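Local coordinates for AB hydrolase-1 domain-containing protein (Streptococcus mutans, PDB 4L9A) that probably hydrolyses carboxylic esters, as a carboxylesterase built on the alpha/beta hydrolase fold, at residues A[229-234]-A[253-258]; A[116-121]-A[142-147]; A[28-33]-A[97-102]. One frame throughout, in Å; residues are numbered along the deposited sequence.

How the interactions relate
Three contacts illustrate how bonding changes with place in an alpha/beta hydrolase. Interaction 2 is buried, its centre about 8 Å from that of the chain, and joins the turn at the end of strand 111-117 to the loop that follows its neighbour, strand 134-141, through backbone polar atoms. Interactions 1 and 3 lie at the surface. The first ties together the loops leading into strands 235-239 and 260-263, using side-chain amide and carboxylate groups that grip backbone atoms; the third lays a hairpin loop on helix 93-106 by apolar touch, while the Thr28 hydroxyl is bonded within the turn itself. Helix 93-106 leads along the chain to strand 111-117, linking interactions 3 and 2, whose centres are about 20 Å apart.

Interaction 1 of 3, residues A[229-234]-A[253-258]; sequences ISEKIP and LNKHTQ
Asn254 and Glu231 carry the polar bonds that tie two neighbouring loops of this alpha/beta hydrolase, each leading into one of the adjacent parallel strands 235-239 and 260-263. Asn254 ND2 donates to Ile233 O at 2.8 Å, nearly in its own amide plane, and more weakly to Ser230 O; these two carbonyls belong to the first and last residues of a type I turn, so a single amide group clasps both ends of it. The other end of that amide, OD1, accepts from His256 N in an Asx turn and also bonds Thr259. In return, Glu231 OE1 receives Lys255 N at 2.8 Å on its syn lone pair, with an N-H...O angle of 160°. Glu231 is bent at chi2 (-69°), which turns CD back toward Asn254 CB; the two side chains slide past each other in opposite directions.

Packing surrounds this network. Ile229 CG2 rests 3.6 Å from Asn254 ND2, while Pro234 CB meets Gln258 CB at 3.9 Å. His256 presents its CD2 edge to Glu231 O at 3.5 Å, and Gln258 N, lying in the ring plane, donates to its ND1. Over one face of the same imidazole, Pro234 CG makes a CH-pi contact 4.0 Å from the ring centroid.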
loop_
_atom_site.group_PDB
_atom_site.type_symbol
_atom_site.label_atom_id
_atom_site.label_comp_id
_atom_site.label_asym_id
_atom_site.label_seq_id
_atom_site.Cartn_x
_atom_site.Cartn_y
_atom_site.Cartn_z
ATOM N N ILE A 229 -5.050 9.118 12.137
ATOM C CA ILE A 229 -5.535 7.842 12.651
ATOM C C ILE A 229 -6.127 7.992 14.051
ATOM O O ILE A 229 -5.553 8.658 14.921
ATOM C CB ILE A 229 -4.411 6.794 12.672
ATOM C CG1 ILE A 229 -4.946 5.439 13.125
ATOM C CG2 ILE A 229 -3.268 7.254 13.585
ATOM C CD1 ILE A 229 -3.930 4.337 12.985
ATOM N N SER A 230 -7.288 7.384 14.266
ATOM C CA SER A 230 -7.927 7.416 15.572
ATOM C C SER A 230 -6.987 6.918 16.664
ATOM O O SER A 230 -6.185 6.004 16.447
ATOM C CB SER A 230 -9.195 6.567 15.555
ATOM O OG SER A 230 -9.686 6.366 16.866
ATOM N N GLU A 231 -7.085 7.532 17.841
ATOM C CA GLU A 231 -6.326 7.088 19.003
ATOM C C GLU A 231 -6.686 5.651 19.383
ATOM O O GLU A 231 -5.895 4.955 20.021
ATOM C CB GLU A 231 -6.567 8.033 20.187
ATOM C CG GLU A 231 -6.030 9.443 19.959
ATOM C CD GLU A 231 -4.511 9.491 19.931
ATOM O OE1 GLU A 231 -3.882 8.578 20.509
ATOM O OE2 GLU A 231 -3.946 10.442 19.339
ATOM N N LYS A 232 -7.871 5.210 18.964
ATOM C CA LYS A 232 -8.380 3.878 19.304
ATOM C C LYS A 232 -7.777 2.749 18.465
ATOM O O LYS A 232 -7.962 1.572 18.772
ATOM C CB LYS A 232 -9.909 3.843 19.177
ATOM C CG LYS A 232 -10.635 4.948 19.941
ATOM C CD LYS A 232 -12.139 4.913 19.669
ATOM C CE LYS A 232 -12.829 6.200 20.111
ATOM N NZ LYS A 232 -14.253 6.227 19.660
ATOM N N ILE A 233 -7.071 3.102 17.399
ATOM C CA ILE A 233 -6.498 2.092 16.516
ATOM C C ILE A 233 -4.981 2.068 16.619
ATOM O O ILE A 233 -4.333 3.076 16.357
ATOM C CB ILE A 233 -6.850 2.379 15.044
ATOM C CG1 ILE A 233 -8.366 2.294 14.821
ATOM C CG2 ILE A 233 -6.105 1.421 14.122
ATOM C CD1 ILE A 233 -8.782 2.766 13.437
ATOM N N PRO A 234 -4.406 0.905 16.963
ATOM C CA PRO A 234 -2.943 0.811 17.017
ATOM C C PRO A 234 -2.331 0.930 15.632
ATOM O O PRO A 234 -2.897 0.445 14.642
ATOM C CB PRO A 234 -2.680 -0.587 17.594
ATOM C CG PRO A 234 -4.010 -1.249 17.741
ATOM C CD PRO A 234 -5.061 -0.402 17.108
ATOM N N LEU A 253 0.871 8.209 13.311
ATOM C CA LEU A 253 1.151 7.833 14.693
ATOM C C LEU A 253 0.147 8.441 15.663
ATOM O O LEU A 253 -0.444 9.482 15.398
ATOM C CB LEU A 253 2.591 8.194 15.088
ATOM C CG LEU A 253 3.668 7.280 14.491
ATOM C CD1 LEU A 253 5.076 7.704 14.913
ATOM C CD2 LEU A 253 3.415 5.835 14.882
ATOM N N ASN A 254 -0.049 7.759 16.784
ATOM C CA ASN A 254 -0.940 8.217 17.828
ATOM C C ASN A 254 -0.378 7.721 19.144
ATOM O O ASN A 254 0.750 7.220 19.183
ATOM C CB ASN A 254 -2.372 7.699 17.608
ATOM C CG ASN A 254 -2.448 6.179 17.558
ATOM O OD1 ASN A 254 -1.617 5.477 18.140
ATOM N ND2 ASN A 254 -3.458 5.662 16.860
ATOM N N LYS A 255 -1.161 7.837 20.209
ATOM C CA LYS A 255 -0.666 7.530 21.547
ATOM C C LYS A 255 -1.069 6.156 22.066
ATOM O O LYS A 255 -0.872 5.858 23.236
ATOM C CB LYS A 255 -1.093 8.623 22.525
ATOM C CG LYS A 255 -0.300 9.901 22.351
ATOM C CD LYS A 255 -1.180 11.125 22.527
ATOM C CE LYS A 255 -0.361 12.399 22.410
ATOM N NZ LYS A 255 0.695 12.464 23.459
ATOM N N HIS A 256 -1.609 5.314 21.190
ATOM C CA HIS A 256 -2.038 3.977 21.596
ATOM C C HIS A 256 -0.865 3.230 22.228
ATOM O O HIS A 256 0.260 3.333 21.749
ATOM C CB HIS A 256 -2.573 3.200 20.390
ATOM C CG HIS A 256 -3.399 2.005 20.754
ATOM N ND1 HIS A 256 -2.862 0.871 21.326
ATOM C CD2 HIS A 256 -4.724 1.760 20.606
ATOM C CE1 HIS A 256 -3.820 -0.018 21.521
ATOM N NE2 HIS A 256 -4.959 0.495 21.088
ATOM N N THR A 257 -1.131 2.495 23.309
ATOM C CA THR A 257 -0.096 1.731 24.010
ATOM C C THR A 257 0.553 0.660 23.131
ATOM O O THR A 257 1.604 0.119 23.474
ATOM C CB THR A 257 -0.641 1.031 25.287
ATOM O OG1 THR A 257 -1.733 0.164 24.940
ATOM C CG2 THR A 257 -1.112 2.050 26.310
ATOM N N GLN A 258 -0.080 0.342 22.005
ATOM C CA GLN A 258 0.451 -0.674 21.104
ATOM C C GLN A 258 1.063 -0.074 19.843
ATOM O O GLN A 258 1.670 -0.793 19.050
ATOM C CB GLN A 258 -0.649 -1.663 20.697
ATOM C CG GLN A 258 -1.040 -2.659 21.772
ATOM C CD GLN A 258 -2.017 -3.691 21.233
ATOM O OE1 GLN A 258 -3.180 -3.384 20.975
ATOM N NE2 GLN A 258 -1.534 -4.913 21.023
#

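Interaction 2 of 3, residues A[116-121]-A[142-147]; sequences VHSIGG and EPTTVM
Thr144 and Ser118 bury the most surface here, followed by Pro143, and the contact centres on the carbonyl of Ser118. Thr144 N donates to Ser118 O at 2.9 Å with an N-H...O angle of 164°, coming from above the carbonyl plane; Gly121 N binds the same oxygen from the opposite face, so two amides grip it. Pro143 adds a CA-H...O contact, its CA lying 3.4 Å from Ser118 O, and Ser118 CA answers with one to Glu142 O at 3.2 Å. The two chains thus run very close, Ser118 CA and Pro143 CA being 3.9 Å apart.

Ser118 has the phi/psi pair 55°/-124° in a type II' turn between strand and helix. Together with the sequence His-Ser-Ile-Gly-Gly, this is consistent with the nucleophile elbow of alpha/beta hydrolases. Around it, the Thr144 and Ile119 side chains lie side by side, and Thr144 CG2, anti to the backbone N, meets Ile119 CD1 at 4.0 Å. With no side chain at Gly121, its CA can approach Pro143 CB to 4.3 Å.

Strands 111-117 and 134-141 are neighbours in the sheet, bonded through the backbone of Val116 to Ile139 and Leu141. From the elbow helix 120-130 departs, and Thr145 caps helix 146-151, while Tyr247 of helix 244-248 bonds Pro143 O.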
loop_
_atom_site.group_PDB
_atom_site.type_symbol
_atom_site.label_atom_id
_atom_site.label_comp_id
_atom_site.label_asym_id
_atom_site.label_seq_id
_atom_site.Cartn_x
_atom_site.Cartn_y
_atom_site.Cartn_z
ATOM N N VAL A 116 -0.307 -1.186 4.264
ATOM C CA VAL A 116 -0.105 -0.418 3.041
ATOM C C VAL A 116 1.344 -0.024 2.862
ATOM O O VAL A 116 2.120 0.057 3.838
ATOM C CB VAL A 116 -0.983 0.862 3.025
ATOM C CG1 VAL A 116 -2.398 0.538 3.461
ATOM C CG2 VAL A 116 -0.377 1.948 3.953
ATOM N N HIS A 117 1.701 0.224 1.608
ATOM C CA HIS A 117 2.988 0.812 1.273
ATOM C C HIS A 117 2.757 2.193 0.681
ATOM O O HIS A 117 1.832 2.387 -0.106
ATOM C CB HIS A 117 3.730 -0.071 0.262
ATOM C CG HIS A 117 5.064 0.466 -0.142
ATOM N ND1 HIS A 117 5.399 0.730 -1.456
ATOM C CD2 HIS A 117 6.151 0.799 0.594
ATOM C CE1 HIS A 117 6.634 1.191 -1.509
ATOM N NE2 HIS A 117 7.114 1.246 -0.276
ATOM N N SER A 118 3.563 3.166 1.100
ATOM C CA SER A 118 3.651 4.422 0.380
ATOM C C SER A 118 2.281 5.105 0.195
ATOM O O SER A 118 1.570 5.361 1.166
ATOM C CB SER A 118 4.318 4.152 -0.980
ATOM O OG SER A 118 4.795 5.334 -1.579
ATOM N N ILE A 119 1.912 5.387 -1.052
ATOM C CA ILE A 119 0.738 6.215 -1.328
ATOM C C ILE A 119 -0.572 5.584 -0.836
ATOM O O ILE A 119 -1.577 6.285 -0.637
ATOM C CB ILE A 119 0.637 6.590 -2.835
ATOM C CG1 ILE A 119 -0.093 7.914 -3.023
ATOM C CG2 ILE A 119 0.008 5.475 -3.663
ATOM C CD1 ILE A 119 0.754 9.111 -2.650
ATOM N N GLY A 120 -0.551 4.271 -0.626
ATOM C CA GLY A 120 -1.697 3.579 -0.054
ATOM C C GLY A 120 -2.115 4.141 1.300
ATOM O O GLY A 120 -3.230 3.894 1.768
ATOM N N GLY A 121 -1.218 4.893 1.937
ATOM C CA GLY A 121 -1.531 5.517 3.216
ATOM C C GLY A 121 -2.717 6.478 3.164
ATOM O O GLY A 121 -3.521 6.540 4.106
ATOM N N GLU A 142 6.574 2.752 5.163
ATOM C CA GLU A 142 6.800 4.107 4.642
ATOM C C GLU A 142 5.569 4.728 3.967
ATOM O O GLU A 142 5.611 5.153 2.805
ATOM C CB GLU A 142 8.043 4.147 3.735
ATOM C CG GLU A 142 9.335 4.016 4.577
ATOM C CD GLU A 142 10.601 4.410 3.847
ATOM O OE1 GLU A 142 10.548 4.758 2.642
ATOM O OE2 GLU A 142 11.670 4.353 4.493
ATOM N N PRO A 143 4.452 4.764 4.698
ATOM C CA PRO A 143 3.248 5.393 4.146
ATOM C C PRO A 143 3.516 6.863 3.845
ATOM O O PRO A 143 4.229 7.528 4.603
ATOM C CB PRO A 143 2.221 5.247 5.275
ATOM C CG PRO A 143 3.053 5.139 6.527
ATOM C CD PRO A 143 4.297 4.385 6.112
ATOM N N THR A 144 2.967 7.355 2.739
ATOM C CA THR A 144 3.244 8.706 2.286
ATOM C C THR A 144 2.624 9.735 3.234
ATOM O O THR A 144 1.411 9.718 3.454
ATOM C CB THR A 144 2.726 8.915 0.842
ATOM O OG1 THR A 144 3.178 7.830 0.017
ATOM C CG2 THR A 144 3.255 10.231 0.273
ATOM N N THR A 145 3.454 10.613 3.808
ATOM C CA THR A 145 2.955 11.675 4.685
ATOM C C THR A 145 2.572 12.928 3.905
ATOM O O THR A 145 3.089 13.185 2.809
ATOM C CB THR A 145 3.989 12.115 5.737
ATOM O OG1 THR A 145 5.181 12.572 5.075
ATOM C CG2 THR A 145 4.318 10.975 6.699
ATOM N N VAL A 146 1.678 13.719 4.488
ATOM C CA VAL A 146 1.308 14.991 3.898
ATOM C C VAL A 146 2.572 15.838 3.748
ATOM O O VAL A 146 2.753 16.528 2.744
ATOM C CB VAL A 146 0.281 15.735 4.761
ATOM C CG1 VAL A 146 0.105 17.150 4.259
ATOM C CG2 VAL A 146 -1.050 14.983 4.763
HETATM N N MSE A 147 3.465 15.749 4.729
HETATM C CA MSE A 147 4.726 16.476 4.646
HETATM C C MSE A 147 5.533 16.106 3.403
HETATM O O MSE A 147 5.883 16.977 2.607
HETATM C CB MSE A 147 5.576 16.247 5.890
HETATM C CG MSE A 147 6.809 17.139 5.945
HETATM SE SE MSE A 147 8.223 16.337 7.024
HETATM C CE MSE A 147 8.990 15.163 5.661
#

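Interaction 3 of 3, residues A[28-33]-A[97-102]; sequences TLLGPI and VNAILM
Thr28 and Ala99 meet through their CB atoms, 3.8 Å apart, where the loop of a beta-hairpin is laid on helix 93-106. The loop joins the antiparallel strands 22-26 and 33-38 at one side of the alpha/beta hydrolase sheet. Ala99 CB is the centre of the contact: besides Thr28 CB it touches Leu30 CD1 at 3.9 Å, and the Thr28 methyl CG2 reaches 4.0 Å from Ala99 O. One helical turn on, Met102, present as selenomethionine, reaches back to the start of the turn. Its chi2 of -158° sets SE nearly anti to CA, and the selenium comes within 3.9 Å of Thr28 CA and 4.2 Å of Leu29 N.

The same face of the helix extends the contact, since Leu30 also packs on Trp96 and Thr28 on Ile103. Elsewhere Val91, from a loop, touches Leu30, and on another side of the helix Val97 and Ile100 pack against helix 120-130.

Bonds within the turn also hold its shape. Thr28 opens a type I turn ending at Gly31, and its chi1 of 79° places OG1 between the backbone N and the carbonyl carbon, within reach of the loop's own polar groups. There OG1 accepts from Leu30 N at 2.9 Å, an ST turn, and donates to Gly31 O at 2.7 Å, in the carbonyl plane on a lone pair.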
loop_
_atom_site.group_PDB
_atom_site.type_symbol
_atom_site.label_atom_id
_atom_site.label_comp_id
_atom_site.label_asym_id
_atom_site.label_seq_id
_atom_site.Cartn_x
_atom_site.Cartn_y
_atom_site.Cartn_z
ATOM N N THR A 28 -17.340 -1.823 -9.242
ATOM C CA THR A 28 -17.449 -0.565 -8.486
ATOM C C THR A 28 -17.898 0.575 -9.388
ATOM O O THR A 28 -17.978 0.414 -10.605
ATOM C CB THR A 28 -16.107 -0.127 -7.840
ATOM O OG1 THR A 28 -15.262 0.480 -8.832
ATOM C CG2 THR A 28 -15.388 -1.303 -7.193
ATOM N N LEU A 29 -18.165 1.734 -8.796
ATOM C CA LEU A 29 -18.486 2.916 -9.585
ATOM C C LEU A 29 -17.327 3.305 -10.507
ATOM O O LEU A 29 -17.549 3.973 -11.516
ATOM C CB LEU A 29 -18.889 4.094 -8.689
ATOM C CG LEU A 29 -20.181 3.908 -7.900
ATOM C CD1 LEU A 29 -20.551 5.156 -7.082
ATOM C CD2 LEU A 29 -21.305 3.560 -8.827
ATOM N N LEU A 30 -16.106 2.889 -10.154
ATOM C CA LEU A 30 -14.920 3.152 -10.974
ATOM C C LEU A 30 -14.654 2.041 -11.996
ATOM O O LEU A 30 -13.597 2.017 -12.653
ATOM C CB LEU A 30 -13.675 3.319 -10.100
ATOM C CG LEU A 30 -13.715 4.502 -9.146
ATOM C CD1 LEU A 30 -12.451 4.528 -8.268
ATOM C CD2 LEU A 30 -13.869 5.785 -9.956
ATOM N N GLY A 31 -15.616 1.138 -12.139
ATOM C CA GLY A 31 -15.441 0.000 -13.028
ATOM C C GLY A 31 -14.809 -1.139 -12.248
ATOM O O GLY A 31 -14.634 -1.037 -11.031
ATOM N N PRO A 32 -14.469 -2.231 -12.938
ATOM C CA PRO A 32 -14.020 -3.417 -12.210
ATOM C C PRO A 32 -12.680 -3.203 -11.538
ATOM O O PRO A 32 -11.801 -2.495 -12.057
ATOM C CB PRO A 32 -13.914 -4.491 -13.308
ATOM C CG PRO A 32 -14.895 -4.020 -14.387
ATOM C CD PRO A 32 -14.743 -2.517 -14.365
ATOM N N ILE A 33 -12.532 -3.804 -10.365
ATOM C CA ILE A 33 -11.273 -3.688 -9.624
ATOM C C ILE A 33 -10.780 -5.094 -9.313
ATOM O O ILE A 33 -11.523 -5.909 -8.799
ATOM C CB ILE A 33 -11.464 -2.887 -8.334
ATOM C CG1 ILE A 33 -11.922 -1.463 -8.665
ATOM C CG2 ILE A 33 -10.157 -2.854 -7.500
ATOM C CD1 ILE A 33 -10.810 -0.577 -9.321
ATOM N N VAL A 97 -11.740 5.710 -2.360
ATOM C CA VAL A 97 -12.155 5.219 -1.047
ATOM C C VAL A 97 -13.559 4.572 -1.063
ATOM O O VAL A 97 -13.765 3.523 -0.448
ATOM C CB VAL A 97 -12.088 6.330 0.031
ATOM C CG1 VAL A 97 -12.762 5.877 1.329
ATOM C CG2 VAL A 97 -10.636 6.702 0.310
ATOM N N ASN A 98 -14.518 5.199 -1.748
ATOM C CA ASN A 98 -15.849 4.606 -1.895
ATOM C C ASN A 98 -15.801 3.265 -2.626
ATOM O O ASN A 98 -16.517 2.337 -2.271
ATOM C CB ASN A 98 -16.847 5.578 -2.562
ATOM C CG ASN A 98 -17.254 6.715 -1.632
ATOM O OD1 ASN A 98 -17.069 6.618 -0.421
ATOM N ND2 ASN A 98 -17.805 7.793 -2.190
ATOM N N ALA A 99 -14.938 3.153 -3.630
ATOM C CA ALA A 99 -14.805 1.887 -4.352
ATOM C C ALA A 99 -14.249 0.809 -3.421
ATOM O O ALA A 99 -14.733 -0.316 -3.404
ATOM C CB ALA A 99 -13.912 2.053 -5.565
ATOM N N ILE A 100 -13.236 1.159 -2.632
ATOM C CA ILE A 100 -12.668 0.200 -1.689
ATOM C C ILE A 100 -13.696 -0.255 -0.656
ATOM O O ILE A 100 -13.791 -1.444 -0.357
ATOM C CB ILE A 100 -11.400 0.748 -0.996
ATOM C CG1 ILE A 100 -10.304 0.966 -2.039
ATOM C CG2 ILE A 100 -10.924 -0.205 0.099
ATOM C CD1 ILE A 100 -9.065 1.712 -1.521
ATOM N N LEU A 101 -14.473 0.684 -0.121
ATOM C CA LEU A 101 -15.538 0.332 0.826
ATOM C C LEU A 101 -16.614 -0.599 0.244
ATOM O O LEU A 101 -17.175 -1.437 0.954
ATOM C CB LEU A 101 -16.186 1.592 1.401
ATOM C CG LEU A 101 -15.256 2.418 2.293
ATOM C CD1 LEU A 101 -15.881 3.785 2.549
ATOM C CD2 LEU A 101 -14.973 1.683 3.605
HETATM N N MSE A 102 -16.911 -0.437 -1.038
HETATM C CA MSE A 102 -17.816 -1.347 -1.724
HETATM C C MSE A 102 -17.200 -2.733 -1.761
HETATM O O MSE A 102 -17.887 -3.746 -1.594
HETATM C CB MSE A 102 -18.026 -0.893 -3.155
HETATM C CG MSE A 102 -19.151 0.066 -3.359
HETATM SE SE MSE A 102 -19.634 -0.071 -5.242
HETATM C CE MSE A 102 -20.130 -1.966 -5.273
#